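PDB 2EAB: alpha-fucosidase from Bifidobacterium bifidum, which probably hydrolyses terminal alpha-1,2-linked L-fucose from glycans, this chain being the catalytic portion of a longer protein. Local coordinates for residues A[472-484]-A[533-546]. Residues are numbered along the deposited sequence; the frame is centred on the assembly and turned at random.
Sequences TTPIGEGEGYMAH and ALLKEESHFYVNYM
Glu537 reaches from helix 525-546 into the glycine-rich loop 472-484 and takes backbone N-H groups with both carboxylate oxygens. Its OE1 accepts from Gly476 N at 2.9 Å, on the anti lone pair, and more weakly from Gly478 N, while OE2 takes a weak bond from Gly480 N, bent to 132° at the hydrogen. An extended chain, with CG anti to the backbone N (chi1 177°), carries the carboxylate that far, and Arg456 of helix 452-463 forms a salt bridge with OE1, which would probably favour the charged form.

The glycines permit this closeness: a CB on Gly478 would collide with Glu537 OE2, and one on Gly480 with Phe541 CD1. Gly476, third residue of the type II beta turn Pro474-Glu477, brings its CA to 3.2 Å from Ala533 O in a CA-H...O contact.

Toward solvent, the extended Lys536 runs past Gly476 O, and its NZ forms a salt bridge with Glu477, donating to OE2 on its syn lone pair at 2.7 Å; Asp601 is a second partner, and a water links NZ to Glu477 OE1.

Both segments belong to the family 95 catalytic domain, an (alpha/alpha)6 barrel, where the loop after helix 452-463 runs along helix 525-546, from Gly476 beside Ala533 to Gly480 beside Phe541, away from the bound calcium.

Tyr481 OH donates to Leu534 O at 2.8 Å from above the carbonyl plane, while Glu538 N approaches the opposite face. Glu538 OE1 sits 3.4 Å above the tyrosine ring centre. A leucine here would probably leave Leu534 O without its side-chain donor and Glu538 OE1 without the ring beneath it.

Among apolar contacts, Ile475 CG2 lies alongside Leu534 CD2, and Met482 CE meets the Phe541 ring at its edge and Met546 CE at 3.7 Å.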
loop_
_atom_site.group_PDB
_atom_site.type_symbol
_atom_site.label_atom_id
_atom_site.label_comp_id
_atom_site.label_asym_id
_atom_site.label_seq_id
_atom_site.Cartn_x
_atom_site.Cartn_y
_atom_site.Cartn_z
ATOM N N THR A 472 26.248 7.877 -13.165
ATOM C CA THR A 472 25.787 8.697 -14.285
ATOM C C THR A 472 24.933 7.956 -15.322
ATOM O O THR A 472 24.288 8.592 -16.150
ATOM C CB THR A 472 26.968 9.411 -14.991
ATOM O OG1 THR A 472 27.917 8.441 -15.452
ATOM C CG2 THR A 472 27.658 10.388 -14.041
ATOM N N THR A 473 24.921 6.625 -15.277
ATOM C CA THR A 473 24.122 5.822 -16.211
ATOM C C THR A 473 22.636 5.934 -15.852
ATOM O O THR A 473 22.228 5.484 -14.777
ATOM C CB THR A 473 24.585 4.343 -16.209
ATOM O OG1 THR A 473 25.948 4.279 -16.637
ATOM C CG2 THR A 473 23.742 3.488 -17.147
ATOM N N PRO A 474 21.818 6.547 -16.735
ATOM C CA PRO A 474 20.410 6.758 -16.386
ATOM C C PRO A 474 19.653 5.465 -16.130
ATOM O O PRO A 474 20.014 4.410 -16.653
ATOM C CB PRO A 474 19.834 7.454 -17.626
ATOM C CG PRO A 474 21.010 8.069 -18.297
ATOM C CD PRO A 474 22.137 7.103 -18.062
ATOM N N ILE A 475 18.602 5.563 -15.324
ATOM C CA ILE A 475 17.675 4.459 -15.160
ATOM C C ILE A 475 17.223 4.030 -16.552
ATOM O O ILE A 475 16.834 4.869 -17.381
ATOM C CB ILE A 475 16.463 4.869 -14.313
ATOM C CG1 ILE A 475 16.904 5.234 -12.891
ATOM C CG2 ILE A 475 15.435 3.741 -14.280
ATOM C CD1 ILE A 475 15.819 5.857 -12.043
ATOM N N GLY A 476 17.295 2.729 -16.813
ATOM C CA GLY A 476 16.947 2.196 -18.124
ATOM C C GLY A 476 18.145 1.736 -18.924
ATOM O O GLY A 476 18.020 0.866 -19.785
ATOM N N GLU A 477 19.308 2.319 -18.632
ATOM C CA GLU A 477 20.521 2.086 -19.418
ATOM C C GLU A 477 21.551 1.224 -18.699
ATOM O O GLU A 477 22.597 0.900 -19.264
ATOM C CB GLU A 477 21.153 3.420 -19.835
ATOM C CG GLU A 477 20.195 4.375 -20.540
ATOM C CD GLU A 477 19.469 3.727 -21.695
ATOM O OE1 GLU A 477 20.143 3.207 -22.609
ATOM O OE2 GLU A 477 18.220 3.737 -21.691
ATOM N N GLY A 478 21.248 0.842 -17.462
ATOM C CA GLY A 478 22.131 -0.023 -16.685
ATOM C C GLY A 478 21.869 -1.495 -16.945
ATOM O O GLY A 478 20.991 -1.855 -17.732
ATOM N N GLU A 479 22.642 -2.346 -16.276
ATOM C CA GLU A 479 22.542 -3.792 -16.464
ATOM C C GLU A 479 21.463 -4.451 -15.611
ATOM O O GLU A 479 21.140 -5.622 -15.811
ATOM C CB GLU A 479 23.894 -4.458 -16.222
ATOM C CG GLU A 479 24.912 -4.136 -17.294
ATOM C CD GLU A 479 24.429 -4.550 -18.672
ATOM O OE1 GLU A 479 24.146 -5.751 -18.875
ATOM O OE2 GLU A 479 24.316 -3.666 -19.548
ATOM N N GLY A 480 20.902 -3.697 -14.670
ATOM C CA GLY A 480 19.865 -4.235 -13.809
ATOM C C GLY A 480 20.007 -3.827 -12.364
ATOM O O GLY A 480 21.101 -3.544 -11.878
ATOM N N TYR A 481 18.872 -3.808 -11.678
ATOM C CA TYR A 481 18.820 -3.516 -10.256
ATOM C C TYR A 481 18.013 -4.618 -9.577
ATOM O O TYR A 481 16.969 -5.044 -10.074
ATOM C CB TYR A 481 18.253 -2.108 -9.985
ATOM C CG TYR A 481 16.925 -1.823 -10.656
ATOM C CD1 TYR A 481 15.744 -1.841 -9.926
ATOM C CD2 TYR A 481 16.854 -1.545 -12.024
ATOM C CE1 TYR A 481 14.523 -1.592 -10.537
ATOM C CE2 TYR A 481 15.642 -1.301 -12.648
ATOM C CZ TYR A 481 14.479 -1.328 -11.899
ATOM O OH TYR A 481 13.267 -1.088 -12.503
ATOM N N MET A 482 18.539 -5.091 -8.455
ATOM C CA MET A 482 17.963 -6.203 -7.730
ATOM C C MET A 482 17.646 -5.754 -6.309
ATOM O O MET A 482 18.444 -5.064 -5.678
ATOM C CB MET A 482 18.957 -7.368 -7.715
ATOM C CG MET A 482 18.449 -8.613 -7.016
ATOM S SD MET A 482 19.736 -9.865 -6.853
ATOM C CE MET A 482 19.141 -11.168 -7.939
ATOM N N ALA A 483 16.467 -6.139 -5.826
ATOM C CA ALA A 483 16.072 -5.920 -4.440
ATOM C C ALA A 483 15.159 -7.062 -4.030
ATOM O O ALA A 483 14.660 -7.809 -4.878
ATOM C CB ALA A 483 15.391 -4.575 -4.256
ATOM N N HIS A 484 14.927 -7.179 -2.727
ATOM C CA HIS A 484 14.268 -8.345 -2.178
ATOM C C HIS A 484 13.051 -7.952 -1.324
ATOM O O HIS A 484 12.340 -7.014 -1.684
ATOM C CB HIS A 484 15.328 -9.196 -1.482
ATOM C CG HIS A 484 16.269 -9.839 -2.447
ATOM N ND1 HIS A 484 17.421 -9.245 -2.928
ATOM C CD2 HIS A 484 16.175 -11.033 -3.070
ATOM C CE1 HIS A 484 18.004 -10.065 -3.789
ATOM N NE2 HIS A 484 17.267 -11.158 -3.886
ATOM N N ALA A 533 11.494 3.489 -18.511
ATOM C CA ALA A 533 12.895 3.413 -18.106
ATOM C C ALA A 533 13.108 2.308 -17.062
ATOM O O ALA A 533 14.020 1.496 -17.192
ATOM C CB ALA A 533 13.392 4.765 -17.597
ATOM N N LEU A 534 12.249 2.266 -16.049
ATOM C CA LEU A 534 12.346 1.235 -15.011
ATOM C C LEU A 534 12.160 -0.169 -15.566
ATOM O O LEU A 534 12.919 -1.086 -15.235
ATOM C CB LEU A 534 11.328 1.487 -13.903
ATOM C CG LEU A 534 11.637 2.648 -12.955
ATOM C CD1 LEU A 534 10.394 3.068 -12.187
ATOM C CD2 LEU A 534 12.765 2.285 -11.995
ATOM N N LEU A 535 11.142 -0.325 -16.409
ATOM C CA LEU A 535 10.817 -1.630 -16.980
ATOM C C LEU A 535 11.881 -2.115 -17.947
ATOM O O LEU A 535 12.165 -3.307 -17.996
ATOM C CB LEU A 535 9.454 -1.598 -17.668
ATOM C CG LEU A 535 8.256 -1.622 -16.718
ATOM C CD1 LEU A 535 7.005 -1.159 -17.428
ATOM C CD2 LEU A 535 8.057 -3.014 -16.129
ATOM N N LYS A 536 12.453 -1.189 -18.709
ATOM C CA LYS A 536 13.490 -1.519 -19.678
ATOM C C LYS A 536 14.681 -2.170 -18.972
ATOM O O LYS A 536 15.156 -3.231 -19.387
ATOM C CB LYS A 536 13.936 -0.253 -20.407
ATOM C CG LYS A 536 15.066 -0.446 -21.404
ATOM C CD LYS A 536 15.475 0.894 -22.007
ATOM C CE LYS A 536 16.686 0.749 -22.917
ATOM N NZ LYS A 536 17.093 2.047 -23.532
ATOM N N GLU A 537 15.157 -1.546 -17.898
ATOM C CA GLU A 537 16.337 -2.055 -17.219
ATOM C C GLU A 537 16.050 -3.337 -16.430
ATOM O O GLU A 537 16.889 -4.229 -16.410
ATOM C CB GLU A 537 16.992 -0.984 -16.342
ATOM C CG GLU A 537 18.190 -1.489 -15.557
ATOM C CD GLU A 537 19.107 -0.393 -15.038
ATOM O OE1 GLU A 537 18.986 0.789 -15.443
ATOM O OE2 GLU A 537 19.984 -0.731 -14.225
ATOM N N GLU A 538 14.890 -3.439 -15.785
ATOM C CA GLU A 538 14.579 -4.680 -15.071
ATOM C C GLU A 538 14.318 -5.845 -16.031
ATOM O O GLU A 538 14.660 -6.990 -15.730
ATOM C CB GLU A 538 13.433 -4.495 -14.071
ATOM C CG GLU A 538 13.268 -5.668 -13.092
ATOM C CD GLU A 538 14.399 -5.787 -12.075
ATOM O OE1 GLU A 538 15.275 -4.886 -12.050
ATOM O OE2 GLU A 538 14.409 -6.783 -11.307
ATOM N N SER A 539 13.720 -5.561 -17.187
ATOM C CA SER A 539 13.528 -6.593 -18.206
ATOM C C SER A 539 14.874 -7.026 -18.782
ATOM O O SER A 539 15.115 -8.220 -18.961
ATOM C CB SER A 539 12.575 -6.124 -19.309
ATOM O OG SER A 539 11.288 -5.884 -18.774
ATOM N N HIS A 540 15.750 -6.058 -19.050
ATOM C CA HIS A 540 17.114 -6.364 -19.465
ATOM C C HIS A 540 17.784 -7.302 -18.461
ATOM O O HIS A 540 18.415 -8.296 -18.835
ATOM C CB HIS A 540 17.935 -5.083 -19.577
ATOM C CG HIS A 540 19.323 -5.312 -20.075
ATOM N ND1 HIS A 540 20.404 -5.514 -19.244
ATOM C CD2 HIS A 540 19.795 -5.399 -21.338
ATOM C CE1 HIS A 540 21.487 -5.699 -19.981
ATOM N NE2 HIS A 540 21.142 -5.638 -21.254
ATOM N N PHE A 541 17.634 -6.970 -17.183
ATOM C CA PHE A 541 18.224 -7.730 -16.092
ATOM C C PHE A 541 17.724 -9.166 -16.100
ATOM O O PHE A 541 18.521 -10.107 -16.080
ATOM C CB PHE A 541 17.903 -7.045 -14.759
ATOM C CG PHE A 541 18.459 -7.749 -13.553
ATOM C CD1 PHE A 541 19.819 -8.056 -13.463
ATOM C CD2 PHE A 541 17.625 -8.090 -12.497
ATOM C CE1 PHE A 541 20.327 -8.709 -12.344
ATOM C CE2 PHE A 541 18.127 -8.723 -11.371
ATOM C CZ PHE A 541 19.480 -9.045 -11.293
ATOM N N TYR A 542 16.409 -9.343 -16.158
ATOM C CA TYR A 542 15.853 -10.686 -16.136
ATOM C C TYR A 542 16.223 -11.491 -17.366
ATOM O O TYR A 542 16.635 -12.642 -17.248
ATOM C CB TYR A 542 14.341 -10.677 -15.863
ATOM C CG TYR A 542 14.105 -10.941 -14.404
ATOM C CD1 TYR A 542 14.190 -9.909 -13.466
ATOM C CD2 TYR A 542 13.879 -12.235 -13.946
ATOM C CE1 TYR A 542 14.032 -10.163 -12.109
ATOM C CE2 TYR A 542 13.722 -12.499 -12.595
ATOM C CZ TYR A 542 13.795 -11.458 -11.684
ATOM O OH TYR A 542 13.646 -11.705 -10.342
ATOM N N VAL A 543 16.103 -10.883 -18.540
ATOM C CA VAL A 543 16.424 -11.584 -19.785
ATOM C C VAL A 543 17.890 -12.023 -19.833
ATOM O O VAL A 543 18.196 -13.163 -20.204
ATOM C CB VAL A 543 16.069 -10.726 -21.030
ATOM C CG1 VAL A 543 16.731 -11.280 -22.301
ATOM C CG2 VAL A 543 14.560 -10.630 -21.200
ATOM N N ASN A 544 18.791 -11.117 -19.462
ATOM C CA ASN A 544 20.222 -11.353 -19.640
ATOM C C ASN A 544 20.921 -12.080 -18.503
ATOM O O ASN A 544 21.938 -12.743 -18.734
ATOM C CB ASN A 544 20.936 -10.040 -19.951
ATOM C CG ASN A 544 20.625 -9.543 -21.337
ATOM O OD1 ASN A 544 21.226 -9.989 -22.315
ATOM N ND2 ASN A 544 19.665 -8.638 -21.441
ATOM N N TYR A 545 20.377 -11.977 -17.293
ATOM C CA TYR A 545 21.050 -12.539 -16.125
ATOM C C TYR A 545 20.272 -13.603 -15.362
ATOM O O TYR A 545 20.875 -14.541 -14.830
ATOM C CB TYR A 545 21.481 -11.422 -15.173
ATOM C CG TYR A 545 22.433 -10.449 -15.810
ATOM C CD1 TYR A 545 23.806 -10.688 -15.795
ATOM C CD2 TYR A 545 21.965 -9.295 -16.440
ATOM C CE1 TYR A 545 24.690 -9.802 -16.387
ATOM C CE2 TYR A 545 22.840 -8.400 -17.035
ATOM C CZ TYR A 545 24.200 -8.662 -17.005
ATOM O OH TYR A 545 25.079 -7.774 -17.578
ATOM N N MET A 546 18.949 -13.468 -15.301
ATOM C CA MET A 546 18.149 -14.297 -14.392
ATOM C C MET A 546 17.495 -15.526 -15.016
ATOM O O MET A 546 17.431 -16.582 -14.381
ATOM C CB MET A 546 17.093 -13.451 -13.678
ATOM C CG MET A 546 17.661 -12.261 -12.904
ATOM S SD MET A 546 18.744 -12.713 -11.543
ATOM C CE MET A 546 17.574 -13.430 -10.393
HETATM O O HOH W 1 19.380 1.900 -25.137
#